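PDB 3MPD: nucleoside diphosphate kinase from Encephalitozoon cuniculi, which probably transfers the gamma phosphate of ATP to nucleoside diphosphates through a phosphohistidine intermediate, with magnesium as cofactor. Local coordinates for residues 7-12 against 74-79; 49-54 against 127-132; 35-40 against 137-142. All coordinates share one frame; numbering follows the deposited sequence.

Contact 1. Residues 7-12 against 74-79; sequences RTFIMI and VLAMVW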
ATOM      1  N   ARG A   7      -2.125  17.418   2.675  1.00 32.31           N
ATOM      2  CA  ARG A   7      -2.180  16.073   2.074  1.00 30.61           C
ATOM      3  C   ARG A   7      -2.277  16.060   0.541  1.00 29.34           C
ATOM      4  O   ARG A   7      -2.681  17.052  -0.078  1.00 28.86           O
ATOM      5  CB  ARG A   7      -3.313  15.264   2.669  1.00 31.17           C
ATOM      6  CG  ARG A   7      -4.486  16.091   3.003  1.00 35.51           C
ATOM      7  CD  ARG A   7      -5.480  15.313   3.813  1.00 38.12           C
ATOM      8  NE  ARG A   7      -6.793  15.623   3.273  1.00 40.96           N
ATOM      9  CZ  ARG A   7      -7.894  14.930   3.533  1.00 42.91           C
ATOM     10  NH1 ARG A   7      -7.852  13.877   4.347  1.00 41.52           N
ATOM     11  NH2 ARG A   7      -9.031  15.301   2.967  1.00 43.04           N
ATOM     12  N   THR A   8      -1.913  14.923  -0.064  1.00 27.45           N
ATOM     13  CA  THR A   8      -1.912  14.790  -1.523  1.00 26.69           C
ATOM     14  C   THR A   8      -2.376  13.403  -1.939  1.00 25.97           C
ATOM     15  O   THR A   8      -2.215  12.428  -1.193  1.00 26.01           O
ATOM     16  CB  THR A   8      -0.524  15.139  -2.142  1.00 25.72           C
ATOM     17  OG1 THR A   8      -0.633  15.256  -3.569  1.00 25.78           O
ATOM     18  CG2 THR A   8       0.560  14.114  -1.781  1.00 24.71           C
ATOM     19  N   PHE A   9      -2.989  13.329  -3.114  1.00 26.14           N
ATOM     20  CA  PHE A   9      -3.511  12.080  -3.626  1.00 25.21           C
ATOM     21  C   PHE A   9      -2.535  11.516  -4.636  1.00 24.60           C
ATOM     22  O   PHE A   9      -2.169  12.184  -5.595  1.00 24.34           O
ATOM     23  CB  PHE A   9      -4.898  12.273  -4.260  1.00 26.41           C
ATOM     24  CG  PHE A   9      -5.481  11.008  -4.795  1.00 25.93           C
ATOM     25  CD1 PHE A   9      -5.909  10.011  -3.922  1.00 24.22           C
ATOM     26  CD2 PHE A   9      -5.566  10.797  -6.167  1.00 25.68           C
ATOM     27  CE1 PHE A   9      -6.414   8.812  -4.393  1.00 26.73           C
ATOM     28  CE2 PHE A   9      -6.096   9.606  -6.666  1.00 29.71           C
ATOM     29  CZ  PHE A   9      -6.509   8.602  -5.774  1.00 26.76           C
ATOM     30  N   ILE A  10      -2.107  10.286  -4.400  1.00 24.55           N
ATOM     31  CA  ILE A  10      -1.099   9.640  -5.244  1.00 23.76           C
ATOM     32  C   ILE A  10      -1.694   8.327  -5.723  1.00 23.78           C
ATOM     33  O   ILE A  10      -2.093   7.494  -4.912  1.00 24.57           O
ATOM     34  CB  ILE A  10       0.180   9.315  -4.460  1.00 22.41           C
ATOM     35  CG1 ILE A  10       0.757  10.565  -3.752  1.00 22.54           C
ATOM     36  CG2 ILE A  10       1.237   8.640  -5.374  1.00 23.54           C
ATOM     37  CD1 ILE A  10       1.218  11.743  -4.705  1.00 21.69           C
ATOM     38  N   MET A  11      -1.695   8.111  -7.032  1.00 23.67           N
ATOM     39  CA  MET A  11      -2.295   6.902  -7.566  1.00 22.69           C
ATOM     40  C   MET A  11      -1.343   6.243  -8.539  1.00 21.97           C
ATOM     41  O   MET A  11      -0.927   6.863  -9.535  1.00 22.14           O
ATOM     42  CB  MET A  11      -3.638   7.245  -8.231  1.00 23.97           C
ATOM     43  CG  MET A  11      -4.349   6.074  -8.877  1.00 25.67           C
ATOM     44  SD  MET A  11      -5.990   6.569  -9.490  1.00 30.86           S
ATOM     45  CE  MET A  11      -5.621   7.965 -10.558  1.00 30.87           C
ATOM     46  N   ILE A  12      -0.997   4.990  -8.251  1.00 20.85           N
ATOM     47  CA  ILE A  12      -0.170   4.206  -9.168  1.00 20.25           C
ATOM     48  C   ILE A  12      -1.063   3.692 -10.296  1.00 21.62           C
ATOM     49  O   ILE A  12      -2.066   2.996 -10.028  1.00 22.32           O
ATOM     50  CB  ILE A  12       0.538   3.026  -8.472  1.00 20.12           C
ATOM     51  CG1 ILE A  12       1.356   3.531  -7.277  1.00 18.70           C
ATOM     52  CG2 ILE A  12       1.392   2.191  -9.506  1.00 17.89           C
ATOM     53  CD1 ILE A  12       2.159   2.409  -6.552  1.00 19.86           C
ATOM     54  N   VAL A  74      -5.653  -0.025  -9.860  1.00 24.78           N
ATOM     55  CA  VAL A  74      -4.753   1.057  -9.474  1.00 23.59           C
ATOM     56  C   VAL A  74      -4.556   0.940  -7.971  1.00 23.99           C
ATOM     57  O   VAL A  74      -5.399   0.352  -7.293  1.00 25.07           O
ATOM     58  CB  VAL A  74      -5.311   2.495  -9.820  1.00 24.34           C
ATOM     59  CG1 VAL A  74      -5.435   2.698 -11.334  1.00 22.80           C
ATOM     60  CG2 VAL A  74      -6.647   2.778  -9.149  1.00 25.20           C
ATOM     61  N   LEU A  75      -3.445   1.480  -7.458  1.00 22.56           N
ATOM     62  CA  LEU A  75      -3.265   1.670  -6.010  1.00 22.93           C
ATOM     63  C   LEU A  75      -3.393   3.146  -5.633  1.00 23.07           C
ATOM     64  O   LEU A  75      -2.501   3.963  -5.931  1.00 21.73           O
ATOM     65  CB  LEU A  75      -1.930   1.075  -5.511  1.00 21.47           C
ATOM     66  CG  LEU A  75      -1.637   1.140  -3.995  1.00 21.48           C
ATOM     67  CD1 LEU A  75      -2.685   0.344  -3.197  1.00 19.98           C
ATOM     68  CD2 LEU A  75      -0.227   0.623  -3.685  1.00 17.83           C
ATOM     69  N   ALA A  76      -4.509   3.475  -4.996  1.00 23.41           N
ATOM     70  CA  ALA A  76      -4.819   4.841  -4.601  1.00 24.54           C
ATOM     71  C   ALA A  76      -4.364   5.093  -3.161  1.00 24.43           C
ATOM     72  O   ALA A  76      -4.680   4.299  -2.264  1.00 25.98           O
ATOM     73  CB  ALA A  76      -6.314   5.094  -4.728  1.00 25.25           C
ATOM     74  N   MET A  77      -3.659   6.205  -2.945  1.00 23.66           N
ATOM     75  CA  MET A  77      -3.081   6.521  -1.628  1.00 23.94           C
ATOM     76  C   MET A  77      -3.245   7.972  -1.256  1.00 23.80           C
ATOM     77  O   MET A  77      -3.318   8.844  -2.127  1.00 24.02           O
ATOM     78  CB  MET A  77      -1.542   6.240  -1.630  1.00 21.81           C
ATOM     79  CG  MET A  77      -1.192   4.774  -1.734  1.00 21.92           C
ATOM     80  SD  MET A  77       0.536   4.404  -2.168  1.00 22.98           S
ATOM     81  CE  MET A  77       0.575   4.783  -3.902  1.00 19.35           C
ATOM     82  N   VAL A  78      -3.206   8.221   0.045  1.00 24.59           N
ATOM     83  CA  VAL A  78      -3.064   9.568   0.562  1.00 25.55           C
ATOM     84  C   VAL A  78      -1.767   9.635   1.356  1.00 24.67           C
ATOM     85  O   VAL A  78      -1.497   8.786   2.204  1.00 24.69           O
ATOM     86  CB  VAL A  78      -4.257   9.980   1.468  1.00 27.31           C
ATOM     87  CG1 VAL A  78      -4.116  11.449   1.939  1.00 28.07           C
ATOM     88  CG2 VAL A  78      -5.580   9.770   0.737  1.00 27.10           C
ATOM     89  N   TRP A  79      -0.963  10.650   1.055  1.00 24.34           N
ATOM     90  CA  TRP A  79       0.294  10.887   1.745  1.00 23.08           C
ATOM     91  C   TRP A  79       0.224  12.273   2.376  1.00 24.45           C
ATOM     92  O   TRP A  79      -0.219  13.225   1.735  1.00 23.71           O
ATOM     93  CB  TRP A  79       1.476  10.789   0.764  1.00 20.84           C
ATOM     94  CG  TRP A  79       1.802   9.391   0.345  1.00 20.22           C
ATOM     95  CD1 TRP A  79       1.217   8.675  -0.679  1.00 20.08           C
ATOM     96  CD2 TRP A  79       2.787   8.510   0.936  1.00 18.71           C
ATOM     97  NE1 TRP A  79       1.800   7.416  -0.769  1.00 19.34           N
ATOM     98  CE2 TRP A  79       2.760   7.292   0.200  1.00 18.25           C
ATOM     99  CE3 TRP A  79       3.679   8.632   2.007  1.00 15.95           C
ATOM    100  CZ2 TRP A  79       3.585   6.208   0.509  1.00 17.34           C
ATOM    101  CZ3 TRP A  79       4.505   7.560   2.308  1.00 19.36           C
ATOM    102  CH2 TRP A  79       4.443   6.351   1.566  1.00 16.60           C
TER
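Strands 7-12 and 74-79 are antiparallel neighbours in the four-stranded sheet of the ferredoxin-like NDP kinase fold. Six backbone hydrogen bonds join them, two at each of the pairs Thr8-Trp79, Ile10-Met77 and Ile12-Leu75. The bond from Ile10 N to Met77 O is almost straight, 177° at the hydrogen, but its donor sits above the carbonyl plane. Side chains alternate between the two faces.

Thr8, Ile10, Ile12, Leu75, Met77 and Trp79 share the face that packs on helix 22-32. Met77 can be followed along its length. Its CB lies 3.6 Å from Ile10 O. CG is anti to the carbonyl carbon, and SD receives a weak hydrogen bond from Trp79 NE1. The chain bends at the last torsion (-75°), which brings CE to 3.7 Å from Ile12 CG1. CE also lies near Ile12 CD1 and, more loosely, Ile10 CG2. Ile10 crosses Trp79 at about a right angle, with its CG1 3.6 Å from Trp79 CD1.

The other face carries Phe9, Met11, Ala76 and Val78. Here Phe9 stacks with Trp134 of helix 124-134, and its side chain lies close to His119, the probable phosphohistidine. The Phe9 CG is anti to the backbone N, and the ring reaches across the strands until CZ is 3.7 Å from Ala76 CB.

Contact 2. Residues 49-54 against 127-132; sequences LETHYS and AEKEIK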
ATOM      1  N   LEU A  49     -13.347   8.309 -13.342  1.00 39.57           N
ATOM      2  CA  LEU A  49     -12.219   8.827 -14.140  1.00 37.70           C
ATOM      3  C   LEU A  49     -12.545  10.141 -14.853  1.00 38.00           C
ATOM      4  O   LEU A  49     -11.728  11.069 -14.869  1.00 37.63           O
ATOM      5  CB  LEU A  49     -11.735   7.785 -15.146  1.00 37.11           C
ATOM      6  CG  LEU A  49     -10.966   6.622 -14.518  1.00 37.34           C
ATOM      7  CD1 LEU A  49     -10.772   5.535 -15.534  1.00 37.25           C
ATOM      8  CD2 LEU A  49      -9.630   7.078 -13.929  1.00 36.78           C
ATOM      9  N   GLU A  50     -13.754  10.214 -15.416  1.00 39.68           N
ATOM     10  CA  GLU A  50     -14.263  11.417 -16.087  1.00 40.75           C
ATOM     11  C   GLU A  50     -14.378  12.614 -15.131  1.00 41.09           C
ATOM     12  O   GLU A  50     -14.133  13.754 -15.520  1.00 41.22           O
ATOM     13  CB  GLU A  50     -15.614  11.108 -16.785  1.00 43.48           C
ATOM     14  CG  GLU A  50     -15.431  10.111 -17.945  1.00 45.25           C
ATOM     15  CD  GLU A  50     -16.716   9.644 -18.633  1.00 50.70           C
ATOM     16  OE1 GLU A  50     -17.839   9.933 -18.156  1.00 54.27           O
ATOM     17  OE2 GLU A  50     -16.581   8.967 -19.677  1.00 52.78           O
ATOM     18  N   THR A  51     -14.743  12.346 -13.881  1.00 41.60           N
ATOM     19  CA  THR A  51     -14.760  13.381 -12.840  1.00 43.11           C
ATOM     20  C   THR A  51     -13.332  13.779 -12.448  1.00 41.13           C
ATOM     21  O   THR A  51     -13.006  14.962 -12.404  1.00 42.08           O
ATOM     22  CB  THR A  51     -15.506  12.900 -11.590  1.00 44.37           C
ATOM     23  OG1 THR A  51     -16.791  12.424 -11.983  1.00 47.72           O
ATOM     24  CG2 THR A  51     -15.652  14.029 -10.557  1.00 46.87           C
ATOM     25  N   HIS A  52     -12.499  12.780 -12.149  1.00 39.98           N
ATOM     26  CA  HIS A  52     -11.067  12.997 -11.839  1.00 39.13           C
ATOM     27  C   HIS A  52     -10.380  13.866 -12.897  1.00 38.61           C
ATOM     28  O   HIS A  52      -9.654  14.804 -12.561  1.00 40.02           O
ATOM     29  CB  HIS A  52     -10.333  11.659 -11.680  1.00 37.94           C
ATOM     30  CG  HIS A  52      -8.880  11.801 -11.319  1.00 38.35           C
ATOM     31  ND1 HIS A  52      -8.417  11.699 -10.022  1.00 40.40           N
ATOM     32  CD2 HIS A  52      -7.790  12.035 -12.088  1.00 39.76           C
ATOM     33  CE1 HIS A  52      -7.104  11.864 -10.011  1.00 41.79           C
ATOM     34  NE2 HIS A  52      -6.700  12.076 -11.252  1.00 40.82           N
ATOM     35  N   TYR A  53     -10.635  13.564 -14.168  1.00 37.50           N
ATOM     36  CA  TYR A  53      -9.992  14.280 -15.271  1.00 37.77           C
ATOM     37  C   TYR A  53     -10.911  15.283 -15.997  1.00 38.88           C
ATOM     38  O   TYR A  53     -10.694  15.553 -17.185  1.00 38.77           O
ATOM     39  CB  TYR A  53      -9.364  13.283 -16.273  1.00 36.12           C
ATOM     40  CG  TYR A  53      -8.155  12.517 -15.733  1.00 38.35           C
ATOM     41  CD1 TYR A  53      -6.939  13.173 -15.443  1.00 40.31           C
ATOM     42  CD2 TYR A  53      -8.227  11.135 -15.499  1.00 40.62           C
ATOM     43  CE1 TYR A  53      -5.809  12.465 -14.939  1.00 41.49           C
ATOM     44  CE2 TYR A  53      -7.103  10.416 -14.995  1.00 41.97           C
ATOM     45  CZ  TYR A  53      -5.908  11.088 -14.723  1.00 43.01           C
ATOM     46  OH  TYR A  53      -4.832  10.374 -14.214  1.00 46.91           O
ATOM     47  N   SER A  54     -11.896  15.853 -15.287  1.00 40.84           N
ATOM     48  CA  SER A  54     -12.870  16.783 -15.902  1.00 43.63           C
ATOM     49  C   SER A  54     -12.216  17.995 -16.570  1.00 44.85           C
ATOM     50  O   SER A  54     -12.681  18.469 -17.612  1.00 45.30           O
ATOM     51  CB  SER A  54     -13.936  17.232 -14.897  1.00 46.47           C
ATOM     52  OG  SER A  54     -13.328  17.837 -13.772  1.00 49.02           O
ATOM     53  N   ALA A 127      -6.161  17.965  -4.776  1.00 33.44           N
ATOM     54  CA  ALA A 127      -5.934  16.890  -3.813  1.00 32.98           C
ATOM     55  C   ALA A 127      -7.181  16.570  -2.970  1.00 34.87           C
ATOM     56  O   ALA A 127      -7.517  15.400  -2.764  1.00 34.83           O
ATOM     57  CB  ALA A 127      -4.798  17.249  -2.908  1.00 31.73           C
ATOM     58  N   GLU A 128      -7.840  17.605  -2.461  1.00 36.44           N
ATOM     59  CA  GLU A 128      -9.045  17.416  -1.620  1.00 39.09           C
ATOM     60  C   GLU A 128     -10.206  16.801  -2.409  1.00 39.70           C
ATOM     61  O   GLU A 128     -10.844  15.856  -1.949  1.00 40.08           O
ATOM     62  CB  GLU A 128      -9.461  18.739  -0.969  1.00 41.40           C
ATOM     63  CG  GLU A 128      -8.442  19.198   0.088  1.00 42.99           C
ATOM     64  CD  GLU A 128      -8.183  18.149   1.167  1.00 44.40           C
ATOM     65  OE1 GLU A 128      -9.156  17.733   1.848  1.00 45.35           O
ATOM     66  OE2 GLU A 128      -7.001  17.749   1.350  1.00 42.93           O
ATOM     67  N   LYS A 129     -10.440  17.316  -3.610  1.00 39.94           N
ATOM     68  CA  LYS A 129     -11.426  16.742  -4.530  1.00 41.24           C
ATOM     69  C   LYS A 129     -11.107  15.274  -4.860  1.00 39.01           C
ATOM     70  O   LYS A 129     -12.005  14.439  -4.826  1.00 39.38           O
ATOM     71  CB  LYS A 129     -11.531  17.586  -5.824  1.00 42.70           C
ATOM     72  CG  LYS A 129     -12.270  16.898  -6.984  1.00 44.09           C
ATOM     73  CD  LYS A 129     -12.104  17.640  -8.305  1.00 47.71           C
ATOM     74  CE  LYS A 129     -12.146  16.667  -9.474  1.00 46.27           C
ATOM     75  NZ  LYS A 129     -12.588  17.313 -10.720  1.00 50.20           N
ATOM     76  N   GLU A 130      -9.845  14.976  -5.192  1.00 35.80           N
ATOM     77  CA  GLU A 130      -9.438  13.614  -5.554  1.00 34.60           C
ATOM     78  C   GLU A 130      -9.549  12.653  -4.362  1.00 34.84           C
ATOM     79  O   GLU A 130     -10.028  11.535  -4.522  1.00 35.38           O
ATOM     80  CB  GLU A 130      -8.014  13.580  -6.153  1.00 31.88           C
ATOM     81  CG  GLU A 130      -7.927  14.261  -7.544  1.00 31.39           C
ATOM     82  CD  GLU A 130      -6.497  14.650  -7.950  1.00 31.16           C
ATOM     83  OE1 GLU A 130      -5.513  14.243  -7.262  1.00 29.34           O
ATOM     84  OE2 GLU A 130      -6.350  15.356  -8.987  1.00 29.05           O
ATOM     85  N   ILE A 131      -9.117  13.091  -3.181  1.00 34.42           N
ATOM     86  CA  ILE A 131      -9.278  12.270  -1.974  1.00 34.97           C
ATOM     87  C   ILE A 131     -10.751  11.891  -1.720  1.00 38.13           C
ATOM     88  O   ILE A 131     -11.054  10.705  -1.515  1.00 38.29           O
ATOM     89  CB  ILE A 131      -8.634  12.928  -0.744  1.00 35.03           C
ATOM     90  CG1 ILE A 131      -7.111  12.931  -0.903  1.00 30.95           C
ATOM     91  CG2 ILE A 131      -9.050  12.205   0.551  1.00 36.49           C
ATOM     92  CD1 ILE A 131      -6.383  13.901  -0.010  1.00 31.42           C
ATOM     93  N   LYS A 132     -11.661  12.875  -1.776  1.00 40.33           N
ATOM     94  CA  LYS A 132     -13.095  12.612  -1.574  1.00 43.86           C
ATOM     95  C   LYS A 132     -13.683  11.748  -2.687  1.00 43.69           C
ATOM     96  O   LYS A 132     -14.576  10.949  -2.452  1.00 45.12           O
ATOM     97  CB  LYS A 132     -13.906  13.915  -1.445  1.00 46.69           C
ATOM     98  CG  LYS A 132     -13.511  14.803  -0.253  1.00 50.17           C
ATOM     99  CD  LYS A 132     -14.281  16.131  -0.268  1.00 58.36           C
ATOM    100  CE  LYS A 132     -13.394  17.291   0.209  1.00 58.56           C
ATOM    101  NZ  LYS A 132     -13.786  18.572  -0.476  1.00 60.76           N
TER
HETATM  102  O   HOH W   1      -8.482  16.278 -10.239  1.00 11.28           O
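The imidazole of His52 and the carboxylate of Glu130 lie obliquely against each other, their planes 27° apart. His52 has CG anti to its backbone N (chi1 -178°), which carries the ring across to helix 124-134. Glu130 has CG beside its own backbone N and is extended from there. CE1 of His52 comes 3.5 Å from Glu130 CD and about as close to Glu130 CG. The polar tips do not pair directly: His52 NE2 and Glu130 OE2 remain 4.0 Å apart. A water links the two residues instead. It donates to Glu130 OE2 at 2.6 Å and to the backbone oxygen His52 O at 3.0 Å.

Lys129, the residue before Glu130, reaches the end of helix 46-52. Its long chain bends at chi3 and sends NZ to Thr51 O, 2.9 Å away, from above the carbonyl plane. Ser54 OG and Ser54 N also donate to Thr51 O, so three donors grip one carbonyl oxygen where the helix finishes. The ammonium charge would add to the polarisation of this carbonyl.

Partners outside the two segments fix both polar side chains. His52 ND1 accepts a hydrogen bond from Trp134 NE1, which is consistent with a neutral ring. Glu130 OE1 is hydrogen-bonded to Ser121 OG and to NE2 of His119, the probable phosphohistidine. Glu130 may thus orient that ring, against which His52 packs edge-to-face. The contact bridges helix 46-52 and helix 124-134, and Glu130 and Ile131 of the latter rest on strand 7-12.

Contact 3. Residues 35-40 against 137-142; sequences YLAASK and DDVQPV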
ATOM      1  N   TYR A  35       3.948  10.848   5.216  1.00 21.23           N
ATOM      2  CA  TYR A  35       3.240   9.854   6.003  1.00 22.13           C
ATOM      3  C   TYR A  35       2.110   9.244   5.211  1.00 21.62           C
ATOM      4  O   TYR A  35       1.193   9.960   4.812  1.00 21.98           O
ATOM      5  CB  TYR A  35       2.665  10.499   7.282  1.00 22.57           C
ATOM      6  CG  TYR A  35       3.743  11.046   8.192  1.00 23.61           C
ATOM      7  CD1 TYR A  35       4.461  10.189   9.038  1.00 23.66           C
ATOM      8  CD2 TYR A  35       4.041  12.415   8.215  1.00 23.13           C
ATOM      9  CE1 TYR A  35       5.441  10.666   9.868  1.00 22.50           C
ATOM     10  CE2 TYR A  35       5.027  12.921   9.060  1.00 25.22           C
ATOM     11  CZ  TYR A  35       5.731  12.033   9.877  1.00 24.88           C
ATOM     12  OH  TYR A  35       6.688  12.498  10.737  1.00 26.33           O
ATOM     13  N   LEU A  36       2.149   7.927   5.007  1.00 21.90           N
ATOM     14  CA  LEU A  36       1.015   7.239   4.390  1.00 21.91           C
ATOM     15  C   LEU A  36      -0.206   7.273   5.312  1.00 23.29           C
ATOM     16  O   LEU A  36      -0.094   6.905   6.492  1.00 23.34           O
ATOM     17  CB  LEU A  36       1.399   5.789   4.059  1.00 21.88           C
ATOM     18  CG  LEU A  36       0.327   4.954   3.360  1.00 20.62           C
ATOM     19  CD1 LEU A  36       0.043   5.554   1.971  1.00 19.05           C
ATOM     20  CD2 LEU A  36       0.737   3.489   3.254  1.00 20.87           C
ATOM     21  N   ALA A  37      -1.355   7.728   4.792  1.00 24.46           N
ATOM     22  CA  ALA A  37      -2.618   7.823   5.587  1.00 26.71           C
ATOM     23  C   ALA A  37      -3.801   7.021   5.044  1.00 27.26           C
ATOM     24  O   ALA A  37      -4.770   6.763   5.772  1.00 27.75           O
ATOM     25  CB  ALA A  37      -3.064   9.316   5.785  1.00 27.32           C
ATOM     26  N   ALA A  38      -3.752   6.658   3.764  1.00 26.52           N
ATOM     27  CA  ALA A  38      -4.819   5.833   3.193  1.00 27.55           C
ATOM     28  C   ALA A  38      -4.262   5.122   2.007  1.00 27.46           C
ATOM     29  O   ALA A  38      -3.313   5.600   1.399  1.00 26.41           O
ATOM     30  CB  ALA A  38      -6.041   6.683   2.779  1.00 28.36           C
ATOM     31  N   SER A  39      -4.889   3.995   1.681  1.00 29.00           N
ATOM     32  CA  SER A  39      -4.448   3.054   0.662  1.00 29.39           C
ATOM     33  C   SER A  39      -5.668   2.255   0.243  1.00 31.17           C
ATOM     34  O   SER A  39      -6.475   1.833   1.115  1.00 33.93           O
ATOM     35  CB  SER A  39      -3.444   2.087   1.274  1.00 29.15           C
ATOM     36  OG  SER A  39      -2.592   1.559   0.281  1.00 31.56           O
ATOM     37  N   LYS A  40      -5.830   2.052  -1.062  1.00 30.21           N
ATOM     38  CA  LYS A  40      -6.960   1.294  -1.570  1.00 30.71           C
ATOM     39  C   LYS A  40      -6.630   0.790  -2.970  1.00 29.49           C
ATOM     40  O   LYS A  40      -6.176   1.560  -3.811  1.00 28.28           O
ATOM     41  CB  LYS A  40      -8.244   2.174  -1.608  1.00 32.09           C
ATOM     42  CG  LYS A  40      -9.500   1.442  -2.036  1.00 34.30           C
ATOM     43  CD  LYS A  40     -10.735   2.357  -2.100  1.00 37.80           C
ATOM     44  CE  LYS A  40     -11.949   1.530  -2.533  1.00 44.47           C
ATOM     45  NZ  LYS A  40     -12.956   2.274  -3.377  1.00 47.96           N
ATOM     46  N   ASP A 137     -14.647  10.734   2.676  1.00 59.64           N
ATOM     47  CA  ASP A 137     -14.565  11.968   3.468  1.00 62.38           C
ATOM     48  C   ASP A 137     -14.042  11.725   4.879  1.00 62.74           C
ATOM     49  O   ASP A 137     -13.934  12.677   5.668  1.00 63.98           O
ATOM     50  CB  ASP A 137     -15.927  12.671   3.578  1.00 65.76           C
ATOM     51  CG  ASP A 137     -17.019  11.961   2.822  1.00 69.11           C
ATOM     52  OD1 ASP A 137     -16.945  11.899   1.574  1.00 69.72           O
ATOM     53  OD2 ASP A 137     -17.965  11.479   3.484  1.00 73.80           O
ATOM     54  N   ASP A 138     -13.740  10.470   5.216  1.00 62.38           N
ATOM     55  CA  ASP A 138     -13.383  10.159   6.602  1.00 62.80           C
ATOM     56  C   ASP A 138     -11.971   9.577   6.801  1.00 60.19           C
ATOM     57  O   ASP A 138     -11.767   8.788   7.740  1.00 60.77           O
ATOM     58  CB  ASP A 138     -14.470   9.295   7.276  1.00 65.22           C
ATOM     59  N   VAL A 139     -11.006   9.978   5.951  1.00 57.86           N
ATOM     60  CA  VAL A 139      -9.582   9.554   6.112  1.00 54.93           C
ATOM     61  C   VAL A 139      -9.135   9.890   7.526  1.00 55.22           C
ATOM     62  O   VAL A 139      -9.215  11.044   7.979  1.00 56.32           O
ATOM     63  CB  VAL A 139      -8.602  10.198   5.080  1.00 52.58           C
ATOM     64  CG1 VAL A 139      -7.142   9.880   5.416  1.00 49.92           C
ATOM     65  CG2 VAL A 139      -8.917   9.741   3.684  1.00 51.69           C
ATOM     66  N   GLN A 140      -8.698   8.872   8.245  1.00 54.78           N
ATOM     67  CA  GLN A 140      -8.399   9.083   9.650  1.00 54.99           C
ATOM     68  C   GLN A 140      -6.982   9.655   9.827  1.00 52.45           C
ATOM     69  O   GLN A 140      -6.067   9.356   9.017  1.00 49.49           O
ATOM     70  CB  GLN A 140      -8.660   7.815  10.487  1.00 56.31           C
ATOM     71  CG  GLN A 140     -10.175   7.465  10.637  1.00 60.40           C
ATOM     72  CD  GLN A 140     -10.969   8.542  11.382  1.00 64.24           C
ATOM     73  OE1 GLN A 140     -10.663   8.868  12.532  1.00 65.76           O
ATOM     74  NE2 GLN A 140     -11.991   9.098  10.725  1.00 65.73           N
ATOM     75  N   PRO A 141      -6.824  10.516  10.858  1.00 52.01           N
ATOM     76  CA  PRO A 141      -5.558  11.155  11.172  1.00 49.50           C
ATOM     77  C   PRO A 141      -4.518  10.122  11.550  1.00 46.01           C
ATOM     78  O   PRO A 141      -4.785   9.236  12.355  1.00 46.52           O
ATOM     79  CB  PRO A 141      -5.899  12.029  12.393  1.00 51.74           C
ATOM     80  CG  PRO A 141      -7.128  11.355  13.011  1.00 54.58           C
ATOM     81  CD  PRO A 141      -7.890  10.937  11.794  1.00 55.05           C
ATOM     82  N   VAL A 142      -3.339  10.237  10.963  1.00 42.31           N
ATOM     83  CA  VAL A 142      -2.226   9.387  11.365  1.00 38.94           C
ATOM     84  C   VAL A 142      -1.249  10.146  12.239  1.00 37.59           C
ATOM     85  O   VAL A 142      -1.137  11.374  12.172  1.00 36.50           O
ATOM     86  CB  VAL A 142      -1.465   8.764  10.152  1.00 37.88           C
ATOM     87  CG1 VAL A 142      -2.357   7.739   9.418  1.00 38.16           C
ATOM     88  CG2 VAL A 142      -0.935   9.862   9.215  1.00 35.54           C
TER
HETATM   89  O   HOH W   2      -6.223   6.199   8.360  1.00 36.32           O
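Tyr35 opens the walk along strand 35-40, an outermost strand of the sheet within this chain. Its CB touches Val142 CG2 at 4.1 Å. The ring leads away from the 137-142 loop, and its hydroxyl is hydrogen-bonded to Asp146.

The Leu36 CB points away from the loop, and the side chain packs on Trp79. What Leu36 gives to the loop is its backbone oxygen: Leu36 O lies 3.8 Å from Val142 CG1.

Ala37 is the centre of the contact. Its CB points at the loop and meets both methyls of Val142, with CG1 at 4.0 Å. Val142 CG1 is anti to the carbonyl carbon (chi1 -68°), and it also lies 3.8 Å from Ala37 CA. Three residues earlier in the loop, Val139 puts CG1 4.1 Å from Ala37 CB. This methyl is anti to the Val139 backbone N (chi1 172°) and also approaches Ala37 O.

Ala38 follows, with CB 4.3 Å from the same Val139 CG1. Ala37 and Ala38 both face Val78 of the neighbouring strand, a classic beta bulge. Both CB atoms therefore point toward the loop, where regular strand alternation would separate them. Beyond the bulge, Ser39 is hydrogen-bonded through OG to Ser39 of the second subunit.

The two segments run at 149° to each other without strand pairing. A single water donates to Ala37 O at 3.0 Å and to Gln140 O at 3.2 Å. Direct contacts are van der Waals ones between aliphatic groups, so the packing is probably undirected; the bridging water supplies a polar link.

Overall arrangement
Contacts 1 and 3 reach the same sheet; contact 2 joins two helices beside it. Contacts 1 and 3 are centred 10 Å apart: strand 74-80 lies between strands 7-12 and 35-42, with Val78 O 2.8 Å from Ala37 N. Contact 2 is centred 12 Å from contact 1. The salt bridge from Arg7 NH2 to Glu128 OE1, 2.7 Å, ties helix 124-134 to strand 7-12. Contacts 2 and 3 are 16 Å apart between centres and touch where Ile131 CG2 meets Val139 CG2. The probable phosphohistidine His119 lies near contacts 1 and 2, its side chain about 4 Å from Phe9 and about 3 Å from Glu130. Contact 3 lies away from this site, toward the second subunit.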